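Long-range contacts in hemolysin activator protein CdiB (Acinetobacter baumannii ACICU, PDB 6WIL), which probably secretes its partner CdiA toxin across the outer membrane, as an Omp85-type two-partner secretion transporter of contact-dependent growth inhibition: residues D5-Q14 and Y288-G296; P305-N316 and L337-D348. All coordinates share one frame; numbering follows the deposited sequence.

From the N terminus the chain first runs through 5-14, where helix 8-27 begins. Contact 1 joins this segment to strand 282-295 and closes a loop of 273 residues, which takes in the POTRA domains and the first barrel strands. Contact 2 opens only after contact 1 has closed. It pairs strands 308-326 and 329-346 in a hairpin, with 20 residues between its segments. The two contacts therefore follow in series and neither nests nor crosses. Their centres lie about 8 Å apart, because strands 282-295 and 308-326 are neighbours in the barrel. Contact 1 ties the helix to the barrel wall, and contact 2 builds the wall next to it.

Contact 1: D5-Q14 and Y288-G296; sequences DVSLPSQVLQ and YNDYQYRQG
Tyr291 holds CG anti to its backbone N (chi1 177°), and Gln14 does much the same before bending at chi2. The two side chains then run alongside each other with opposite headings. Gln14 CG sits over one face of the Tyr291 ring, 4.0 Å from its centroid, in a CH-pi contact. The Gln14 amide lies at only 23° to that ring. Its NE2 reaches further and donates to Asn289 OD1 at 3.1 Å, in a bent bond. Asn289 OD1 lies in the plane of the Gln14 amide, while NE2 stands a little off the carbonyl plane of Asn289. Ser270 of the adjoining strand 266-279 bonds to both Gln14 NE2 and Asn289 ND2.

One helical turn earlier, Ser10 packs its CB against Tyr291 OH at 3.2 Å. Nearer the start of the helix, Ser7 places CB over one face of the Tyr293 ring, 3.8 Å from the centroid. Ser7 OG turns to Asp5 OD1 and donates a hydrogen bond of 2.7 Å, from above the carboxylate plane. Asp5 OD2 forms a salt bridge with Arg356. At the end of the contact the extended Gln295 chain brings NE2 to Val6 O at 3.3 Å. This donor approaches from above the carbonyl plane.

The contact places the start of helix 8-27 against strand 282-295 of the 16-stranded barrel. Helix 8-14 runs roughly antiparallel to strand 288-295, at 147°, with their axes 10.0 Å apart. This agrees with the N-terminal helix that plugs the pore in transporters of this family. Amides and hydroxyls meet across the interface, and CH groups of Ser7 and Gln14 rest on the faces of the tyrosine rings. Two bent hydrogen bonds and CH-pi contacts are consistent with a plug that could be released during secretion.

Contact 2: P305-N316 and L337-D348; sequences PVIYHGNSQQAN and LYHKESQSFLND. With SO4 (sulfate ion), chain C.
Leu346 and Tyr308 run alongside with the same heading. Leu346 CD1 stands over the centre of the Tyr308 ring, 3.6 Å from the centroid. On the other face of the sheet, His309 and Phe345 meet at a slant. Phe345 CB sits over one face of the imidazole, 3.5 Å from its centroid. The two rings are near parallel, at 18°, but displaced so far that little of one covers the other. His309 chi1 of 58° turns the imidazole across to the neighbouring strand. There its NE2 accepts a hydrogen bond from Asp348 N at 3.2 Å, in the ring plane.

These pairs belong to an antiparallel beta hairpin of the transmembrane barrel, strands 308-326 and 329-346. Backbone bonds join His309 with Phe345, Asn311 with Gln343, Gln313 with Glu341 and Ala315 with His339, the bond from Phe345 N to His309 O being weak. Gly310 lies close to Gln343 O between two of these pairs.

Asn311 and Gln343 set their amides steeply against each other, with planes 77° apart. Gln343 NE2 donates to a lone pair of Asn311 OD1 at 3.0 Å. Asn311 ND2 in turn bonds to Gln313 OE1, so both ends of the Asn311 amide are held. On the sheet face that carries Tyr308 and Leu346, Gln314 CD lies 3.5 Å from Lys340 CG. Lys340 also touches Gln11 of helix 8-27.

At the open end Asn347 grips the segment 305-316. Its OD1 accepts a nearly straight bond from Ile307 N at 2.7 Å. Its ND2 donates both to Pro305 O and to O1 of a sulfate, 2.9 Å from ND2, probably from the crystallisation liquor.

Contact 1: D5-Q14 and Y288-G296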
loop_
_atom_site.group_PDB
_atom_site.type_symbol
_atom_site.label_atom_id
_atom_site.label_comp_id
_atom_site.label_asym_id
_atom_site.label_seq_id
_atom_site.Cartn_x
_atom_site.Cartn_y
_atom_site.Cartn_z
ATOM N N ASP A 5 -33.082 -9.883 -0.045
ATOM C CA ASP A 5 -32.305 -9.356 1.072
ATOM C C ASP A 5 -32.570 -7.856 1.101
ATOM O O ASP A 5 -31.960 -7.088 0.352
ATOM C CB ASP A 5 -30.817 -9.670 0.937
ATOM C CG ASP A 5 -30.073 -9.537 2.260
ATOM O OD1 ASP A 5 -30.741 -9.416 3.310
ATOM O OD2 ASP A 5 -28.823 -9.550 2.253
ATOM N N VAL A 6 -33.508 -7.448 1.959
ATOM C CA VAL A 6 -33.857 -6.046 2.114
ATOM C C VAL A 6 -32.702 -5.220 2.656
ATOM O O VAL A 6 -32.794 -3.990 2.698
ATOM C CB VAL A 6 -35.088 -5.911 3.037
ATOM C CG1 VAL A 6 -36.165 -6.912 2.639
ATOM C CG2 VAL A 6 -34.680 -6.105 4.485
ATOM N N SER A 7 -31.613 -5.870 3.069
ATOM C CA SER A 7 -30.473 -5.208 3.684
ATOM C C SER A 7 -29.304 -4.997 2.731
ATOM O O SER A 7 -28.342 -4.318 3.108
ATOM C CB SER A 7 -29.994 -6.019 4.893
ATOM O OG SER A 7 -29.556 -7.309 4.496
ATOM N N LEU A 8 -29.361 -5.558 1.514
ATOM C CA LEU A 8 -28.287 -5.476 0.526
ATOM C C LEU A 8 -27.719 -4.063 0.385
ATOM O O LEU A 8 -26.496 -3.914 0.267
ATOM C CB LEU A 8 -28.769 -5.986 -0.837
ATOM C CG LEU A 8 -27.721 -6.050 -1.957
ATOM C CD1 LEU A 8 -26.911 -7.340 -1.892
ATOM C CD2 LEU A 8 -28.371 -5.881 -3.323
ATOM N N PRO A 9 -28.544 -3.004 0.385
ATOM C CA PRO A 9 -27.956 -1.650 0.382
ATOM C C PRO A 9 -27.037 -1.380 1.564
ATOM O O PRO A 9 -25.923 -0.876 1.374
ATOM C CB PRO A 9 -29.193 -0.742 0.393
ATOM C CG PRO A 9 -30.234 -1.536 -0.285
ATOM C CD PRO A 9 -30.002 -2.951 0.154
ATOM N N SER A 10 -27.473 -1.705 2.784
ATOM C CA SER A 10 -26.654 -1.425 3.961
ATOM C C SER A 10 -25.371 -2.250 3.977
ATOM O O SER A 10 -24.347 -1.782 4.486
ATOM C CB SER A 10 -27.457 -1.676 5.239
ATOM O OG SER A 10 -28.138 -0.505 5.661
ATOM N N GLN A 11 -25.404 -3.468 3.433
ATOM C CA GLN A 11 -24.212 -4.310 3.423
ATOM C C GLN A 11 -23.210 -3.877 2.359
ATOM O O GLN A 11 -22.000 -4.020 2.563
ATOM C CB GLN A 11 -24.599 -5.778 3.215
ATOM C CG GLN A 11 -24.458 -6.658 4.459
ATOM C CD GLN A 11 -23.015 -7.053 4.754
ATOM O OE1 GLN A 11 -22.074 -6.523 4.161
ATOM N NE2 GLN A 11 -22.838 -7.997 5.672
ATOM N N VAL A 12 -23.689 -3.356 1.227
ATOM C CA VAL A 12 -22.784 -2.812 0.215
ATOM C C VAL A 12 -22.032 -1.612 0.773
ATOM O O VAL A 12 -20.806 -1.502 0.638
ATOM C CB VAL A 12 -23.566 -2.447 -1.061
ATOM C CG1 VAL A 12 -22.776 -1.461 -1.910
ATOM C CG2 VAL A 12 -23.888 -3.698 -1.861
ATOM N N LEU A 13 -22.760 -0.691 1.412
ATOM C CA LEU A 13 -22.129 0.484 2.000
ATOM C C LEU A 13 -21.155 0.099 3.105
ATOM O O LEU A 13 -20.134 0.771 3.296
ATOM C CB LEU A 13 -23.199 1.435 2.537
ATOM C CG LEU A 13 -22.716 2.797 3.041
ATOM C CD1 LEU A 13 -22.525 3.774 1.885
ATOM C CD2 LEU A 13 -23.672 3.357 4.083
ATOM N N GLN A 14 -21.450 -0.975 3.840
ATOM C CA GLN A 14 -20.529 -1.450 4.867
ATOM C C GLN A 14 -19.247 -1.998 4.248
ATOM O O GLN A 14 -18.149 -1.741 4.755
ATOM C CB GLN A 14 -21.214 -2.510 5.733
ATOM C CG GLN A 14 -20.273 -3.396 6.539
ATOM C CD GLN A 14 -19.642 -2.685 7.725
ATOM O OE1 GLN A 14 -19.957 -1.530 8.018
ATOM N NE2 GLN A 14 -18.748 -3.381 8.420
ATOM N N TYR A 288 -10.951 -9.095 11.629
ATOM C CA TYR A 288 -12.263 -9.650 11.922
ATOM C C TYR A 288 -13.258 -8.504 11.926
ATOM O O TYR A 288 -12.982 -7.445 12.497
ATOM C CB TYR A 288 -12.259 -10.388 13.267
ATOM C CG TYR A 288 -13.626 -10.749 13.812
ATOM C CD1 TYR A 288 -14.255 -11.934 13.450
ATOM C CD2 TYR A 288 -14.276 -9.913 14.712
ATOM C CE1 TYR A 288 -15.500 -12.267 13.961
ATOM C CE2 TYR A 288 -15.515 -10.236 15.226
ATOM C CZ TYR A 288 -16.124 -11.414 14.846
ATOM O OH TYR A 288 -17.360 -11.736 15.357
ATOM N N ASN A 289 -14.399 -8.709 11.275
ATOM C CA ASN A 289 -15.448 -7.704 11.215
ATOM C C ASN A 289 -16.769 -8.332 11.626
ATOM O O ASN A 289 -17.121 -9.415 11.149
ATOM C CB ASN A 289 -15.562 -7.100 9.812
ATOM C CG ASN A 289 -16.683 -6.085 9.710
ATOM O OD1 ASN A 289 -17.630 -6.263 8.946
ATOM N ND2 ASN A 289 -16.589 -5.021 10.501
ATOM N N ASP A 290 -17.491 -7.653 12.512
ATOM C CA ASP A 290 -18.826 -8.050 12.933
ATOM C C ASP A 290 -19.781 -6.920 12.582
ATOM O O ASP A 290 -19.559 -5.772 12.982
ATOM C CB ASP A 290 -18.864 -8.354 14.436
ATOM C CG ASP A 290 -20.056 -9.212 14.836
ATOM O OD1 ASP A 290 -21.195 -8.897 14.428
ATOM O OD2 ASP A 290 -19.851 -10.209 15.561
ATOM N N TYR A 291 -20.825 -7.240 11.824
ATOM C CA TYR A 291 -21.759 -6.238 11.329
ATOM C C TYR A 291 -23.180 -6.631 11.703
ATOM O O TYR A 291 -23.586 -7.779 11.496
ATOM C CB TYR A 291 -21.631 -6.077 9.812
ATOM C CG TYR A 291 -22.621 -5.107 9.217
ATOM C CD1 TYR A 291 -22.490 -3.741 9.421
ATOM C CD2 TYR A 291 -23.681 -5.557 8.443
ATOM C CE1 TYR A 291 -23.395 -2.849 8.878
ATOM C CE2 TYR A 291 -24.588 -4.674 7.896
ATOM C CZ TYR A 291 -24.443 -3.322 8.115
ATOM O OH TYR A 291 -25.348 -2.441 7.569
ATOM N N GLN A 292 -23.932 -5.680 12.250
ATOM C CA GLN A 292 -25.317 -5.899 12.639
ATOM C C GLN A 292 -26.172 -4.742 12.152
ATOM O O GLN A 292 -25.703 -3.606 12.038
ATOM C CB GLN A 292 -25.463 -6.051 14.157
ATOM C CG GLN A 292 -25.150 -7.447 14.661
ATOM C CD GLN A 292 -24.304 -7.439 15.918
ATOM O OE1 GLN A 292 -23.697 -6.426 16.266
ATOM N NE2 GLN A 292 -24.249 -8.577 16.603
ATOM N N TYR A 293 -27.434 -5.043 11.854
ATOM C CA TYR A 293 -28.360 -4.023 11.390
ATOM C C TYR A 293 -29.754 -4.312 11.926
ATOM O O TYR A 293 -30.072 -5.437 12.321
ATOM C CB TYR A 293 -28.389 -3.943 9.858
ATOM C CG TYR A 293 -29.006 -5.159 9.209
ATOM C CD1 TYR A 293 -28.232 -6.267 8.889
ATOM C CD2 TYR A 293 -30.367 -5.204 8.922
ATOM C CE1 TYR A 293 -28.793 -7.384 8.302
ATOM C CE2 TYR A 293 -30.936 -6.316 8.336
ATOM C CZ TYR A 293 -30.145 -7.402 8.028
ATOM O OH TYR A 293 -30.704 -8.513 7.441
ATOM N N ARG A 294 -30.580 -3.266 11.943
ATOM C CA ARG A 294 -32.014 -3.368 12.172
ATOM C C ARG A 294 -32.705 -2.416 11.209
ATOM O O ARG A 294 -32.273 -1.271 11.048
ATOM C CB ARG A 294 -32.404 -3.029 13.618
ATOM C CG ARG A 294 -31.901 -4.012 14.663
ATOM C CD ARG A 294 -32.277 -3.564 16.071
ATOM N NE ARG A 294 -31.704 -4.429 17.102
ATOM C CZ ARG A 294 -31.813 -4.212 18.410
ATOM N NH1 ARG A 294 -32.475 -3.151 18.855
ATOM N NH2 ARG A 294 -31.258 -5.053 19.274
ATOM N N GLN A 295 -33.771 -2.886 10.568
ATOM C CA GLN A 295 -34.427 -2.110 9.526
ATOM C C GLN A 295 -35.940 -2.229 9.644
ATOM O O GLN A 295 -36.474 -3.322 9.858
ATOM C CB GLN A 295 -33.970 -2.565 8.140
ATOM C CG GLN A 295 -34.488 -1.708 7.010
ATOM C CD GLN A 295 -33.992 -2.186 5.668
ATOM O OE1 GLN A 295 -34.773 -2.369 4.735
ATOM N NE2 GLN A 295 -32.685 -2.392 5.560
ATOM N N GLY A 296 -36.622 -1.099 9.484
ATOM C CA GLY A 296 -38.057 -1.004 9.629
ATOM C C GLY A 296 -38.439 0.094 10.597
ATOM O O GLY A 296 -37.597 0.793 11.157
#

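Contact 2: P305-N316 and L337-D348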
loop_
_atom_site.group_PDB
_atom_site.type_symbol
_atom_site.label_atom_id
_atom_site.label_comp_id
_atom_site.label_asym_id
_atom_site.label_seq_id
_atom_site.Cartn_x
_atom_site.Cartn_y
_atom_site.Cartn_z
ATOM N N PRO A 305 -45.569 -4.315 13.776
ATOM C CA PRO A 305 -44.150 -3.954 13.624
ATOM C C PRO A 305 -43.417 -4.957 12.745
ATOM O O PRO A 305 -43.432 -6.161 13.008
ATOM C CB PRO A 305 -43.614 -3.978 15.064
ATOM C CG PRO A 305 -44.826 -4.088 15.951
ATOM C CD PRO A 305 -45.869 -4.783 15.137
ATOM N N VAL A 306 -42.759 -4.450 11.708
ATOM C CA VAL A 306 -42.036 -5.273 10.743
ATOM C C VAL A 306 -40.579 -4.830 10.776
ATOM O O VAL A 306 -40.219 -3.796 10.202
ATOM C CB VAL A 306 -42.623 -5.162 9.333
ATOM C CG1 VAL A 306 -41.756 -5.914 8.335
ATOM C CG2 VAL A 306 -44.044 -5.696 9.319
ATOM N N ILE A 307 -39.734 -5.613 11.443
ATOM C CA ILE A 307 -38.320 -5.292 11.610
ATOM C C ILE A 307 -37.495 -6.382 10.943
ATOM O O ILE A 307 -37.611 -7.562 11.298
ATOM C CB ILE A 307 -37.935 -5.155 13.090
ATOM C CG1 ILE A 307 -38.842 -4.142 13.792
ATOM C CG2 ILE A 307 -36.470 -4.761 13.219
ATOM C CD1 ILE A 307 -38.844 -2.774 13.147
ATOM N N TYR A 308 -36.667 -5.989 9.981
ATOM C CA TYR A 308 -35.666 -6.871 9.396
ATOM C C TYR A 308 -34.326 -6.606 10.066
ATOM O O TYR A 308 -33.862 -5.461 10.103
ATOM C CB TYR A 308 -35.546 -6.651 7.888
ATOM C CG TYR A 308 -36.768 -7.034 7.093
ATOM C CD1 TYR A 308 -36.931 -8.328 6.614
ATOM C CD2 TYR A 308 -37.751 -6.098 6.799
ATOM C CE1 TYR A 308 -38.045 -8.684 5.876
ATOM C CE2 TYR A 308 -38.870 -6.444 6.063
ATOM C CZ TYR A 308 -39.011 -7.737 5.604
ATOM O OH TYR A 308 -40.124 -8.082 4.873
ATOM N N HIS A 309 -33.709 -7.659 10.595
ATOM C CA HIS A 309 -32.431 -7.541 11.279
ATOM C C HIS A 309 -31.588 -8.774 10.993
ATOM O O HIS A 309 -32.116 -9.858 10.736
ATOM C CB HIS A 309 -32.612 -7.358 12.794
ATOM C CG HIS A 309 -33.365 -8.471 13.457
ATOM N ND1 HIS A 309 -32.784 -9.320 14.374
ATOM C CD2 HIS A 309 -34.656 -8.867 13.344
ATOM C CE1 HIS A 309 -33.683 -10.191 14.797
ATOM N NE2 HIS A 309 -34.827 -9.940 14.186
ATOM N N GLY A 310 -30.270 -8.599 11.041
ATOM C CA GLY A 310 -29.366 -9.706 10.786
ATOM C C GLY A 310 -27.943 -9.341 11.145
ATOM O O GLY A 310 -27.609 -8.174 11.366
ATOM N N ASN A 311 -27.103 -10.369 11.196
ATOM C CA ASN A 311 -25.708 -10.229 11.575
ATOM C C ASN A 311 -24.811 -10.809 10.489
ATOM O O ASN A 311 -25.240 -11.622 9.667
ATOM C CB ASN A 311 -25.435 -10.919 12.918
ATOM C CG ASN A 311 -25.958 -12.340 12.956
ATOM O OD1 ASN A 311 -27.091 -12.583 13.375
ATOM N ND2 ASN A 311 -25.138 -13.289 12.514
ATOM N N SER A 312 -23.552 -10.376 10.496
ATOM C CA SER A 312 -22.577 -10.837 9.518
ATOM C C SER A 312 -21.192 -10.788 10.145
ATOM O O SER A 312 -20.836 -9.798 10.790
ATOM C CB SER A 312 -22.621 -9.978 8.250
ATOM O OG SER A 312 -22.157 -10.700 7.125
ATOM N N GLN A 313 -20.424 -11.860 9.966
ATOM C CA GLN A 313 -19.068 -11.951 10.486
ATOM C C GLN A 313 -18.117 -12.277 9.344
ATOM O O GLN A 313 -18.478 -12.988 8.403
ATOM C CB GLN A 313 -18.941 -13.021 11.588
ATOM C CG GLN A 313 -19.871 -12.830 12.778
ATOM C CD GLN A 313 -21.293 -13.283 12.495
ATOM O OE1 GLN A 313 -22.206 -12.466 12.388
ATOM N NE2 GLN A 313 -21.488 -14.592 12.374
ATOM N N GLN A 314 -16.896 -11.755 9.435
ATOM C CA GLN A 314 -15.880 -12.007 8.420
ATOM C C GLN A 314 -14.513 -12.073 9.081
ATOM O O GLN A 314 -14.136 -11.161 9.821
ATOM C CB GLN A 314 -15.896 -10.923 7.338
ATOM C CG GLN A 314 -15.047 -11.244 6.119
ATOM C CD GLN A 314 -15.340 -10.316 4.954
ATOM O OE1 GLN A 314 -16.223 -9.459 5.038
ATOM N NE2 GLN A 314 -14.602 -10.479 3.861
ATOM N N ALA A 315 -13.781 -13.151 8.815
ATOM C CA ALA A 315 -12.442 -13.355 9.349
ATOM C C ALA A 315 -11.456 -13.492 8.198
ATOM O O ALA A 315 -11.734 -14.186 7.214
ATOM C CB ALA A 315 -12.385 -14.600 10.242
ATOM N N ASN A 316 -10.304 -12.830 8.322
ATOM C CA ASN A 316 -9.308 -12.808 7.258
ATOM C C ASN A 316 -7.916 -13.049 7.816
ATOM O O ASN A 316 -7.567 -12.536 8.881
ATOM C CB ASN A 316 -9.310 -11.475 6.500
ATOM C CG ASN A 316 -10.465 -11.356 5.530
ATOM O OD1 ASN A 316 -11.581 -11.788 5.816
ATOM N ND2 ASN A 316 -10.200 -10.771 4.367
ATOM N N LEU A 337 -6.741 -15.434 3.108
ATOM C CA LEU A 337 -7.744 -16.442 3.422
ATOM C C LEU A 337 -8.898 -15.750 4.128
ATOM O O LEU A 337 -8.673 -14.975 5.062
ATOM C CB LEU A 337 -7.171 -17.552 4.307
ATOM C CG LEU A 337 -6.146 -18.489 3.672
ATOM C CD1 LEU A 337 -5.894 -19.675 4.582
ATOM C CD2 LEU A 337 -6.631 -18.951 2.309
ATOM N N TYR A 338 -10.125 -16.017 3.683
ATOM C CA TYR A 338 -11.292 -15.355 4.249
ATOM C C TYR A 338 -12.416 -16.355 4.469
ATOM O O TYR A 338 -12.550 -17.339 3.738
ATOM C CB TYR A 338 -11.787 -14.201 3.354
ATOM C CG TYR A 338 -12.424 -14.629 2.047
ATOM C CD1 TYR A 338 -13.777 -14.945 1.978
ATOM C CD2 TYR A 338 -11.678 -14.693 0.878
ATOM C CE1 TYR A 338 -14.363 -15.330 0.788
ATOM C CE2 TYR A 338 -12.255 -15.075 -0.319
ATOM C CZ TYR A 338 -13.598 -15.393 -0.358
ATOM O OH TYR A 338 -14.174 -15.773 -1.547
ATOM N N HIS A 339 -13.231 -16.078 5.487
ATOM C CA HIS A 339 -14.457 -16.817 5.762
ATOM C C HIS A 339 -15.549 -15.821 6.124
ATOM O O HIS A 339 -15.328 -14.934 6.952
ATOM C CB HIS A 339 -14.268 -17.828 6.900
ATOM C CG HIS A 339 -15.547 -18.455 7.365
ATOM N ND1 HIS A 339 -16.317 -17.914 8.373
ATOM C CD2 HIS A 339 -16.193 -19.573 6.957
ATOM C CE1 HIS A 339 -17.380 -18.673 8.568
ATOM N NE2 HIS A 339 -17.330 -19.685 7.721
ATOM N N LYS A 340 -16.715 -15.966 5.500
ATOM C CA LYS A 340 -17.859 -15.095 5.735
ATOM C C LYS A 340 -19.060 -15.916 6.176
ATOM O O LYS A 340 -19.245 -17.055 5.735
ATOM C CB LYS A 340 -18.236 -14.302 4.482
ATOM C CG LYS A 340 -17.728 -12.878 4.453
ATOM C CD LYS A 340 -18.684 -11.963 3.691
ATOM C CE LYS A 340 -19.952 -11.684 4.495
ATOM N NZ LYS A 340 -20.883 -10.762 3.783
ATOM N N GLU A 341 -19.884 -15.323 7.032
ATOM C CA GLU A 341 -21.114 -15.947 7.486
ATOM C C GLU A 341 -22.154 -14.863 7.706
ATOM O O GLU A 341 -21.855 -13.816 8.286
ATOM C CB GLU A 341 -20.893 -16.754 8.767
ATOM C CG GLU A 341 -22.077 -17.606 9.166
ATOM C CD GLU A 341 -21.660 -18.831 9.956
ATOM O OE1 GLU A 341 -20.488 -19.249 9.828
ATOM O OE2 GLU A 341 -22.504 -19.373 10.701
ATOM N N SER A 342 -23.369 -15.111 7.227
ATOM C CA SER A 342 -24.419 -14.106 7.250
ATOM C C SER A 342 -25.765 -14.783 7.443
ATOM O O SER A 342 -26.034 -15.827 6.840
ATOM C CB SER A 342 -24.426 -13.284 5.956
ATOM O OG SER A 342 -25.579 -12.467 5.876
ATOM N N GLN A 343 -26.607 -14.183 8.280
ATOM C CA GLN A 343 -27.967 -14.661 8.481
ATOM C C GLN A 343 -28.898 -13.470 8.655
ATOM O O GLN A 343 -28.501 -12.423 9.173
ATOM C CB GLN A 343 -28.063 -15.601 9.688
ATOM C CG GLN A 343 -27.588 -15.006 10.991
ATOM C CD GLN A 343 -27.510 -16.043 12.090
ATOM O OE1 GLN A 343 -27.670 -17.238 11.839
ATOM N NE2 GLN A 343 -27.263 -15.593 13.316
ATOM N N SER A 344 -30.140 -13.636 8.204
ATOM C CA SER A 344 -31.141 -12.579 8.234
ATOM C C SER A 344 -32.368 -13.033 9.018
ATOM O O SER A 344 -32.650 -14.228 9.139
ATOM C CB SER A 344 -31.552 -12.168 6.815
ATOM O OG SER A 344 -30.419 -11.837 6.031
ATOM N N PHE A 345 -33.107 -12.059 9.547
ATOM C CA PHE A 345 -34.277 -12.337 10.368
ATOM C C PHE A 345 -35.418 -11.408 9.984
ATOM O O PHE A 345 -35.214 -10.317 9.447
ATOM C CB PHE A 345 -33.987 -12.170 11.868
ATOM C CG PHE A 345 -32.958 -13.122 12.405
ATOM C CD1 PHE A 345 -31.605 -12.849 12.271
ATOM C CD2 PHE A 345 -33.343 -14.277 13.063
ATOM C CE1 PHE A 345 -30.657 -13.721 12.770
ATOM C CE2 PHE A 345 -32.401 -15.151 13.566
ATOM C CZ PHE A 345 -31.054 -14.873 13.420
ATOM N N LEU A 346 -36.635 -11.859 10.280
ATOM C CA LEU A 346 -37.829 -11.023 10.208
ATOM C C LEU A 346 -38.590 -11.204 11.514
ATOM O O LEU A 346 -39.130 -12.285 11.774
ATOM C CB LEU A 346 -38.696 -11.382 9.002
ATOM C CG LEU A 346 -39.947 -10.522 8.819
ATOM C CD1 LEU A 346 -39.623 -9.047 9.006
ATOM C CD2 LEU A 346 -40.556 -10.759 7.443
ATOM N N ASN A 347 -38.619 -10.151 12.332
ATOM C CA ASN A 347 -39.246 -10.180 13.654
ATOM C C ASN A 347 -38.802 -11.410 14.442
ATOM O O ASN A 347 -39.616 -12.168 14.974
ATOM C CB ASN A 347 -40.772 -10.121 13.544
ATOM C CG ASN A 347 -41.269 -8.797 12.995
ATOM O OD1 ASN A 347 -40.499 -7.850 12.825
ATOM N ND2 ASN A 347 -42.567 -8.720 12.729
ATOM N N ASP A 348 -37.485 -11.612 14.492
ATOM C CA ASP A 348 -36.843 -12.687 15.242
ATOM C C ASP A 348 -37.138 -14.072 14.671
ATOM O O ASP A 348 -36.938 -15.080 15.356
ATOM C CB ASP A 348 -37.226 -12.636 16.728
ATOM C CG ASP A 348 -37.189 -11.224 17.292
ATOM O OD1 ASP A 348 -36.318 -10.433 16.871
ATOM O OD2 ASP A 348 -38.039 -10.902 18.150
HETATM S S SO4 C . -44.237 -11.364 14.564
HETATM O O1 SO4 C . -44.190 -11.120 13.125
HETATM O O2 SO4 C . -45.451 -12.110 14.893
HETATM O O3 SO4 C . -44.240 -10.084 15.269
HETATM O O4 SO4 C . -43.068 -12.143 14.966
#